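Local coordinates for siderophore enterobactin esterase (Emericella nidulans, PDB 6GUO), which hydrolyses the ester bonds of the bacterial xenosiderophore enterobactin, a step required for the release of its iron inside the fungal cell, at the interface of chains A and B. Sequence-based numbering; all coordinates share one arbitrary frame. Chains: chain A/B, Putative siderophore-degrading esterase (Eurofung).

Contact 1: the interface of chains A and B. Residues chain A 5, 7; chain B 23-26, 137, 141.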
ATOM      1  N   TRP A   5     -20.722 -15.750 -21.807  1.00 36.72           N
ATOM      2  CA  TRP A   5     -19.926 -14.715 -21.133  1.00 36.14           C
ATOM      3  C   TRP A   5     -20.750 -13.447 -20.975  1.00 34.69           C
ATOM      4  O   TRP A   5     -21.360 -12.980 -21.938  1.00 34.32           O
ATOM      5  CB  TRP A   5     -18.649 -14.371 -21.906  1.00 38.40           C
ATOM      6  CG  TRP A   5     -17.613 -15.444 -21.900  1.00 38.89           C
ATOM      7  CD1 TRP A   5     -17.138 -16.123 -22.983  1.00 39.70           C
ATOM      8  CD2 TRP A   5     -16.914 -15.961 -20.761  1.00 35.98           C
ATOM      9  NE1 TRP A   5     -16.189 -17.035 -22.592  1.00 39.68           N
ATOM     10  CE2 TRP A   5     -16.033 -16.959 -21.233  1.00 37.68           C
ATOM     11  CE3 TRP A   5     -16.952 -15.687 -19.389  1.00 35.00           C
ATOM     12  CZ2 TRP A   5     -15.189 -17.681 -20.380  1.00 36.88           C
ATOM     13  CZ3 TRP A   5     -16.112 -16.409 -18.537  1.00 35.60           C
ATOM     14  CH2 TRP A   5     -15.244 -17.393 -19.039  1.00 35.32           C
ATOM     15  N   PHE A   7     -20.392  -9.523 -19.154  1.00 28.55           N
ATOM     16  CA  PHE A   7     -19.657  -8.484 -18.436  1.00 29.66           C
ATOM     17  C   PHE A   7     -20.689  -7.514 -17.874  1.00 30.20           C
ATOM     18  O   PHE A   7     -21.180  -6.640 -18.587  1.00 30.43           O
ATOM     19  CB  PHE A   7     -18.687  -7.768 -19.372  1.00 31.73           C
ATOM     20  CG  PHE A   7     -17.580  -8.645 -19.871  1.00 33.64           C
ATOM     21  CD1 PHE A   7     -16.319  -8.602 -19.285  1.00 34.87           C
ATOM     22  CD2 PHE A   7     -17.798  -9.524 -20.926  1.00 35.78           C
ATOM     23  CE1 PHE A   7     -15.295  -9.419 -19.747  1.00 35.11           C
ATOM     24  CE2 PHE A   7     -16.779 -10.345 -21.389  1.00 36.73           C
ATOM     25  CZ  PHE A   7     -15.525 -10.288 -20.799  1.00 35.76           C
TER
ATOM     26  N   ILE B  23     -17.927 -10.892 -14.179  1.00 26.79           N
ATOM     27  CA  ILE B  23     -17.815 -11.699 -15.385  1.00 27.04           C
ATOM     28  C   ILE B  23     -18.361 -13.082 -15.047  1.00 27.67           C
ATOM     29  O   ILE B  23     -17.740 -13.830 -14.292  1.00 26.24           O
ATOM     30  CB  ILE B  23     -16.365 -11.773 -15.916  1.00 27.27           C
ATOM     31  CG1 ILE B  23     -15.807 -10.356 -16.115  1.00 27.64           C
ATOM     32  CG2 ILE B  23     -16.324 -12.545 -17.231  1.00 27.80           C
ATOM     33  CD1 ILE B  23     -14.344 -10.296 -16.498  1.00 28.01           C
ATOM     34  N   ALA B  24     -19.534 -13.392 -15.598  1.00 29.55           N
ATOM     35  CA  ALA B  24     -20.198 -14.680 -15.409  1.00 32.75           C
ATOM     36  C   ALA B  24     -20.000 -15.546 -16.643  1.00 38.04           C
ATOM     37  O   ALA B  24     -19.831 -15.024 -17.746  1.00 37.51           O
ATOM     38  CB  ALA B  24     -21.680 -14.466 -15.155  1.00 34.61           C
ATOM     39  N   GLY B  25     -20.024 -16.864 -16.452  1.00 43.74           N
ATOM     40  CA  GLY B  25     -19.888 -17.826 -17.550  1.00 47.92           C
ATOM     41  C   GLY B  25     -19.054 -19.048 -17.210  1.00 54.33           C
ATOM     42  O   GLY B  25     -19.369 -20.154 -17.656  1.00 55.70           O
ATOM     43  N   LYS B  26     -17.992 -18.853 -16.426  1.00 59.32           N
ATOM     44  CA  LYS B  26     -17.048 -19.934 -16.125  1.00 63.42           C
ATOM     45  C   LYS B  26     -17.635 -20.945 -15.135  1.00 68.80           C
ATOM     46  O   LYS B  26     -18.482 -20.602 -14.307  1.00 68.88           O
ATOM     47  CB  LYS B  26     -15.720 -19.375 -15.597  1.00 61.13           C
ATOM     48  CG  LYS B  26     -14.526 -20.283 -15.851  1.00 59.58           C
ATOM     49  CD  LYS B  26     -13.254 -19.673 -15.296  1.00 56.87           C
ATOM     50  CE  LYS B  26     -12.000 -20.322 -15.846  1.00 55.38           C
ATOM     51  NZ  LYS B  26     -10.805 -19.794 -15.131  1.00 52.00           N
ATOM     52  N   PHE B 137      -8.289 -17.575 -19.145  1.00 24.71           N
ATOM     53  CA  PHE B 137      -9.357 -16.620 -18.820  1.00 24.64           C
ATOM     54  C   PHE B 137      -8.846 -15.177 -18.782  1.00 24.15           C
ATOM     55  O   PHE B 137      -9.445 -14.298 -19.402  1.00 22.42           O
ATOM     56  CB  PHE B 137     -10.024 -17.003 -17.486  1.00 25.37           C
ATOM     57  CG  PHE B 137     -11.012 -15.989 -16.972  1.00 25.15           C
ATOM     58  CD1 PHE B 137     -12.254 -15.837 -17.576  1.00 25.09           C
ATOM     59  CD2 PHE B 137     -10.705 -15.198 -15.868  1.00 25.06           C
ATOM     60  CE1 PHE B 137     -13.167 -14.909 -17.097  1.00 24.67           C
ATOM     61  CE2 PHE B 137     -11.617 -14.267 -15.385  1.00 24.73           C
ATOM     62  CZ  PHE B 137     -12.848 -14.123 -16.002  1.00 24.77           C
ATOM     63  N   ILE B 141     -10.081 -13.548 -22.175  1.00 28.22           N
ATOM     64  CA  ILE B 141     -11.389 -12.962 -21.845  1.00 27.57           C
ATOM     65  C   ILE B 141     -11.231 -11.591 -21.180  1.00 26.03           C
ATOM     66  O   ILE B 141     -11.794 -10.603 -21.662  1.00 24.55           O
ATOM     67  CB  ILE B 141     -12.239 -13.907 -20.951  1.00 29.15           C
ATOM     68  CG1 ILE B 141     -12.356 -15.310 -21.576  1.00 30.53           C
ATOM     69  CG2 ILE B 141     -13.627 -13.329 -20.702  1.00 29.04           C
ATOM     70  CD1 ILE B 141     -13.018 -15.360 -22.941  1.00 32.01           C
TER

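Contact 2: the interface of chains A and B. Residues chain A 23, 25-26, 31, 137, 141; chain B 5, 7.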
ATOM      1  N   ILE A  23     -16.624  19.195   4.129  1.00 22.22           N
ATOM      2  CA  ILE A  23     -16.833  20.033   5.307  1.00 22.65           C
ATOM      3  C   ILE A  23     -16.455  21.453   4.906  1.00 22.93           C
ATOM      4  O   ILE A  23     -15.272  21.765   4.739  1.00 21.36           O
ATOM      5  CB  ILE A  23     -16.013  19.558   6.530  1.00 24.28           C
ATOM      6  CG1 ILE A  23     -16.236  18.060   6.779  1.00 26.44           C
ATOM      7  CG2 ILE A  23     -16.411  20.360   7.768  1.00 25.40           C
ATOM      8  CD1 ILE A  23     -15.321  17.446   7.821  1.00 27.87           C
ATOM      9  N   GLY A  25     -16.643  25.725   5.398  1.00 34.43           N
ATOM     10  CA  GLY A  25     -16.625  26.721   6.473  1.00 38.89           C
ATOM     11  C   GLY A  25     -15.377  27.586   6.486  1.00 42.37           C
ATOM     12  O   GLY A  25     -15.468  28.799   6.659  1.00 45.03           O
ATOM     13  N   LYS A  26     -14.211  26.964   6.306  1.00 48.32           N
ATOM     14  CA  LYS A  26     -12.935  27.684   6.313  1.00 53.63           C
ATOM     15  C   LYS A  26     -12.745  28.473   5.017  1.00 52.72           C
ATOM     16  O   LYS A  26     -13.135  28.009   3.944  1.00 46.89           O
ATOM     17  CB  LYS A  26     -11.763  26.713   6.501  1.00 59.79           C
ATOM     18  CG  LYS A  26     -10.461  27.394   6.895  1.00 66.26           C
ATOM     19  CD  LYS A  26      -9.281  26.442   6.836  1.00 71.75           C
ATOM     20  CE  LYS A  26      -8.033  27.078   7.430  1.00 78.01           C
ATOM     21  NZ  LYS A  26      -8.075  27.133   8.919  1.00 79.91           N
ATOM     22  N   TYR A  31     -12.849  20.994   3.287  1.00 14.84           N
ATOM     23  CA  TYR A  31     -12.104  19.762   3.478  1.00 18.30           C
ATOM     24  C   TYR A  31     -12.929  18.613   2.922  1.00 19.81           C
ATOM     25  O   TYR A  31     -14.149  18.723   2.767  1.00 19.61           O
ATOM     26  CB  TYR A  31     -11.823  19.534   4.960  1.00 19.79           C
ATOM     27  CG  TYR A  31     -10.837  20.512   5.538  1.00 19.60           C
ATOM     28  CD1 TYR A  31      -9.473  20.369   5.304  1.00 20.45           C
ATOM     29  CD2 TYR A  31     -11.263  21.588   6.320  1.00 20.84           C
ATOM     30  CE1 TYR A  31      -8.556  21.265   5.834  1.00 20.95           C
ATOM     31  CE2 TYR A  31     -10.353  22.486   6.857  1.00 22.96           C
ATOM     32  CZ  TYR A  31      -9.000  22.323   6.613  1.00 23.10           C
ATOM     33  OH  TYR A  31      -8.095  23.224   7.137  1.00 24.15           O
ATOM     34  N   PHE A 137      -9.442  21.343  14.465  1.00 19.30           N
ATOM     35  CA  PHE A 137     -10.460  20.886  13.513  1.00 19.28           C
ATOM     36  C   PHE A 137     -10.656  19.369  13.559  1.00 17.97           C
ATOM     37  O   PHE A 137     -11.789  18.885  13.613  1.00 17.96           O
ATOM     38  CB  PHE A 137     -10.090  21.355  12.094  1.00 20.19           C
ATOM     39  CG  PHE A 137     -10.970  20.807  11.014  1.00 19.97           C
ATOM     40  CD1 PHE A 137     -12.282  21.242  10.881  1.00 21.12           C
ATOM     41  CD2 PHE A 137     -10.481  19.869  10.105  1.00 19.45           C
ATOM     42  CE1 PHE A 137     -13.100  20.742   9.876  1.00 20.68           C
ATOM     43  CE2 PHE A 137     -11.292  19.369   9.100  1.00 20.00           C
ATOM     44  CZ  PHE A 137     -12.602  19.807   8.982  1.00 19.91           C
ATOM     45  N   ILE A 141     -14.085  18.819  15.463  1.00 18.87           N
ATOM     46  CA  ILE A 141     -15.085  18.773  14.391  1.00 18.57           C
ATOM     47  C   ILE A 141     -15.147  17.395  13.728  1.00 17.68           C
ATOM     48  O   ILE A 141     -16.209  16.768  13.700  1.00 17.66           O
ATOM     49  CB  ILE A 141     -14.818  19.862  13.319  1.00 19.92           C
ATOM     50  CG1 ILE A 141     -14.682  21.251  13.965  1.00 20.52           C
ATOM     51  CG2 ILE A 141     -15.906  19.867  12.248  1.00 20.71           C
ATOM     52  CD1 ILE A 141     -15.894  21.724  14.748  1.00 21.50           C
TER
ATOM     53  N   TRP B   5     -19.317  24.995  10.438  1.00 37.91           N
ATOM     54  CA  TRP B   5     -18.936  23.920   9.543  1.00 35.72           C
ATOM     55  C   TRP B   5     -20.198  23.267   9.013  1.00 34.89           C
ATOM     56  O   TRP B   5     -21.117  22.977   9.779  1.00 37.49           O
ATOM     57  CB  TRP B   5     -18.085  22.881  10.267  1.00 36.22           C
ATOM     58  CG  TRP B   5     -16.850  23.446  10.867  1.00 33.93           C
ATOM     59  CD1 TRP B   5     -16.639  23.727  12.180  1.00 35.35           C
ATOM     60  CD2 TRP B   5     -15.653  23.817  10.179  1.00 33.78           C
ATOM     61  NE1 TRP B   5     -15.380  24.245  12.360  1.00 36.37           N
ATOM     62  CE2 TRP B   5     -14.751  24.310  11.147  1.00 34.36           C
ATOM     63  CE3 TRP B   5     -15.251  23.777   8.839  1.00 32.85           C
ATOM     64  CZ2 TRP B   5     -13.471  24.760  10.819  1.00 34.63           C
ATOM     65  CZ3 TRP B   5     -13.976  24.227   8.513  1.00 34.21           C
ATOM     66  CH2 TRP B   5     -13.102  24.710   9.499  1.00 33.95           C
ATOM     67  N   PHE B   7     -21.384  19.985   6.976  1.00 27.61           N
ATOM     68  CA  PHE B   7     -21.093  18.651   6.435  1.00 31.71           C
ATOM     69  C   PHE B   7     -22.079  18.347   5.320  1.00 31.61           C
ATOM     70  O   PHE B   7     -23.263  18.664   5.438  1.00 35.69           O
ATOM     71  CB  PHE B   7     -21.223  17.573   7.516  1.00 34.00           C
ATOM     72  CG  PHE B   7     -20.095  17.564   8.510  1.00 33.75           C
ATOM     73  CD1 PHE B   7     -19.123  16.569   8.472  1.00 33.25           C
ATOM     74  CD2 PHE B   7     -20.007  18.545   9.492  1.00 34.95           C
ATOM     75  CE1 PHE B   7     -18.081  16.560   9.387  1.00 33.77           C
ATOM     76  CE2 PHE B   7     -18.969  18.539  10.410  1.00 35.29           C
ATOM     77  CZ  PHE B   7     -18.004  17.547  10.357  1.00 34.33           C
TER

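Contact 3: the interface of chains A and B. Residues chain A 62-63, 66, 288-289; chain B 69, 73, 293.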
ATOM      1  N   ALA A  62      -4.180  10.903  -0.520  1.00 14.06           N
ATOM      2  CA  ALA A  62      -3.040  10.079  -0.950  1.00 13.97           C
ATOM      3  C   ALA A  62      -2.876   8.763  -0.196  1.00 13.50           C
ATOM      4  O   ALA A  62      -2.128   7.894  -0.651  1.00 14.44           O
ATOM      5  CB  ALA A  62      -1.757  10.887  -0.828  1.00 14.92           C
ATOM      6  N   LEU A  63      -3.539   8.631   0.952  1.00 13.28           N
ATOM      7  CA  LEU A  63      -3.311   7.518   1.893  1.00 13.63           C
ATOM      8  C   LEU A  63      -4.519   6.647   2.236  1.00 13.76           C
ATOM      9  O   LEU A  63      -4.344   5.520   2.713  1.00 15.25           O
ATOM     10  CB  LEU A  63      -2.766   8.082   3.196  1.00 13.57           C
ATOM     11  CG  LEU A  63      -1.539   8.989   3.108  1.00 14.13           C
ATOM     12  CD1 LEU A  63      -1.199   9.493   4.495  1.00 14.67           C
ATOM     13  CD2 LEU A  63      -0.361   8.253   2.496  1.00 14.26           C
ATOM     14  N   THR A  66      -4.878   2.951   0.653  1.00 14.24           N
ATOM     15  CA  THR A  66      -3.806   2.058   1.107  1.00 14.80           C
ATOM     16  C   THR A  66      -4.065   1.625   2.540  1.00 13.72           C
ATOM     17  O   THR A  66      -3.949   0.452   2.858  1.00 14.96           O
ATOM     18  CB  THR A  66      -2.416   2.737   1.015  1.00 15.96           C
ATOM     19  OG1 THR A  66      -2.151   3.100  -0.347  1.00 17.13           O
ATOM     20  CG2 THR A  66      -1.292   1.808   1.510  1.00 16.46           C
ATOM     21  N   ILE A 288       6.277   5.638   1.194  1.00 15.82           N
ATOM     22  CA  ILE A 288       4.938   5.922   1.734  1.00 17.37           C
ATOM     23  C   ILE A 288       4.139   4.637   1.956  1.00 17.63           C
ATOM     24  O   ILE A 288       3.642   4.394   3.061  1.00 18.09           O
ATOM     25  CB  ILE A 288       4.148   6.918   0.849  1.00 18.00           C
ATOM     26  CG1 ILE A 288       4.803   8.302   0.923  1.00 18.32           C
ATOM     27  CG2 ILE A 288       2.688   7.012   1.296  1.00 18.30           C
ATOM     28  CD1 ILE A 288       4.259   9.323  -0.053  1.00 18.55           C
ATOM     29  N   GLY A 289       4.045   3.815   0.914  1.00 18.32           N
ATOM     30  CA  GLY A 289       3.315   2.550   0.969  1.00 19.19           C
ATOM     31  C   GLY A 289       3.805   1.626   2.075  1.00 19.25           C
ATOM     32  O   GLY A 289       3.018   1.238   2.939  1.00 19.92           O
TER
ATOM     33  N   GLU B  69      -3.615   3.316  -5.442  1.00 14.93           N
ATOM     34  CA  GLU B  69      -3.141   4.487  -4.719  1.00 15.21           C
ATOM     35  C   GLU B  69      -1.629   4.678  -4.817  1.00 14.45           C
ATOM     36  O   GLU B  69      -1.163   5.809  -4.875  1.00 14.28           O
ATOM     37  CB  GLU B  69      -3.590   4.451  -3.261  1.00 15.33           C
ATOM     38  CG  GLU B  69      -3.570   5.827  -2.632  1.00 16.25           C
ATOM     39  CD  GLU B  69      -4.279   5.863  -1.309  1.00 18.56           C
ATOM     40  OE1 GLU B  69      -3.745   5.257  -0.352  1.00 20.40           O
ATOM     41  OE2 GLU B  69      -5.367   6.481  -1.230  1.00 19.41           O
ATOM     42  N   ARG B  73      -0.166   8.284  -6.296  1.00 15.07           N
ATOM     43  CA  ARG B  73       0.859   9.080  -5.605  1.00 15.87           C
ATOM     44  C   ARG B  73       2.043   9.383  -6.530  1.00 15.91           C
ATOM     45  O   ARG B  73       2.479  10.536  -6.629  1.00 16.29           O
ATOM     46  CB  ARG B  73       1.335   8.393  -4.323  1.00 15.45           C
ATOM     47  CG  ARG B  73       0.325   8.434  -3.189  1.00 15.39           C
ATOM     48  CD  ARG B  73       0.958   8.059  -1.863  1.00 15.48           C
ATOM     49  NE  ARG B  73       1.483   6.693  -1.862  1.00 16.33           N
ATOM     50  CZ  ARG B  73       0.840   5.596  -1.456  1.00 16.53           C
ATOM     51  NH1 ARG B  73      -0.416   5.634  -1.002  1.00 16.56           N
ATOM     52  NH2 ARG B  73       1.470   4.425  -1.514  1.00 16.62           N
ATOM     53  N   SER B 293       3.836  -2.303  -3.783  0.50 16.74           N
ATOM     54  CA  SER B 293       4.354  -0.962  -4.051  0.50 17.95           C
ATOM     55  C   SER B 293       5.706  -1.017  -4.762  0.50 18.08           C
ATOM     56  O   SER B 293       5.902  -0.355  -5.780  0.50 17.39           O
ATOM     57  CB  SER B 293       4.476  -0.169  -2.752  0.50 19.35           C
ATOM     58  OG  SER B 293       3.203   0.007  -2.163  0.50 21.79           O
TER
HETATM   59  O   HOH W   1       4.411   3.840  -2.164  1.00 24.27           O
HETATM   60  O   HOH W   2       0.228   1.974  -1.399  1.00 27.29           O

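Contact 1: the interface of chains A and B
An antiparallel beta bridge pairs A:Phe7, in strand 6-10, with B:Ile23, in strand 18-24, so that the N-terminal arm of chain A adds to the edge of a chain B sheet. The two side chains lie alongside each other and point the same way; CE1 of the A:Phe7 ring is 3.5 Å from B:Ile23 CD1. A:Phe7 CZ reaches helix 131-150, meeting the branch methyl CG2 of B:Ile141 at 3.6 Å. Just ahead of the strand, A:Trp5 slots its indole between two layers of chain B. On one face, B:Ile141 comes in at about a right angle, with CD1 3.5 Å above the indole plane near the rim, beside A:Trp5 NE1. On the same side, B:Phe137 CE1 approaches the benzo end, 3.6 Å from A:Trp5 CZ3. The other face is met by the turn, where B:Gly25 CA lies 4.1 Å from A:Trp5 CE3; with no side chain, glycine lets the large ring lie close to the backbone. CG of A:Trp5 sits anti to its carbonyl carbon (chi1 -70°), which swings the indole off the arm toward the helix. A broad aromatic group suits this slot, and it clasps the N-terminal arm of chain A onto its partner in the homodimer.

Contact 2: the interface of chains A and B
This interface is a clasp, its side-chain contacts mainly apolar, in which an N-terminal arm of chain B is laid against chain A, and it helps hold the homodimer together through strand pairing and aromatic packing. A:Ile23, of strand 18-24, forms an antiparallel bridge with B:Phe7, of strand 6-10. With chi1 at -51°, A:Ile23 holds CG1 over the B:Phe7 ring, 3.9 Å from its centroid, in a CH-pi contact, while the methyl CD1 lies 3.3 Å from CE1. A beta-branched isoleucine suits this place because its second branch, CG2, is left to pack on B:Trp5, 3.8 Å from CE3. The indole of B:Trp5 has A:Phe137 over one face: CE1 stands 3.7 Å above the plane, and the two rings are inclined by about 49°, so the phenyl leads with its rim and does not stack flat. Beside the indole, on the same side of that phenyl, A:Tyr31 packs on it within chain A, with A:Phe137 CE2 3.5 Å above the tyrosine ring near its rim. The opposite face of the indole is turned to A:Gly25. A:Lys26 is poorly ordered, and its side chain should be read with caution. A:Ile141, on helix 131-150, divides its work between the two aromatics: CG2 packs on B:Phe7, whereas the end methyl CD1 reaches the pyrrole part of the indole, 3.3 Å from B:Trp5 CD1.

Contact 3: the interface of chains A and B
Polar contacts between helices make up this part of the homodimer interface of this alpha/beta-hydrolase of the esterase D family, tying helix 60-77 of each chain to the other. B:Arg73 NH1, in the guanidinium group, donates to the backbone oxygen A:Ala62 O at 2.9 Å, a nearly straight bond (166° at H) in the guanidinium plane. B:Arg73 NH1 also donates in plane to the hydroxyl A:Thr66 OG1 at 3.1 Å. A:Thr66 OG1 in turn donates to B:Glu69 OE1 at 2.7 Å, on the anti side of the carboxylate, and the backbone A:Thr66 N meets OE1 from above the carboxylate plane at 2.8 Å. B:Glu69 thus takes up an amide lying 5.8 Å from A:Ala62 O, too far for the usual helical bond between A:Thr66 N and A:Ala62 O. One turn apart on their helix, B:Glu69 and B:Arg73 form a salt bridge, OE1 to NH1, 3.4 Å. It probably helps orient the carboxylate and the guanidinium group. A bend at chi3 (-62°) turns the arginine across A:Ile288, whose CG2 lies 3.4 Å above one guanidinium face. On the other terminal nitrogen, B:Arg73 NH2, water 2 links to A:Thr66 OG1 and water 1 to A:Gly289 N.

Contact 1 and contact 2 are twins related by the dimer two-fold, using largely the same residues with the chains exchanged; their C-alpha centres are about 45 Å apart. Contact 3 lies between them, with its C-alpha centre about 31 Å from that of contact 1 and about 25 Å from that of contact 2. Each subunit therefore lends an N-terminal arm to its partner and receives one in return, while helices 60-77 of the two chains meet near the middle. Mainly apolar side-chain clasps at the two ends and a charged, hydrated centre would together fix the relative orientation of the subunits.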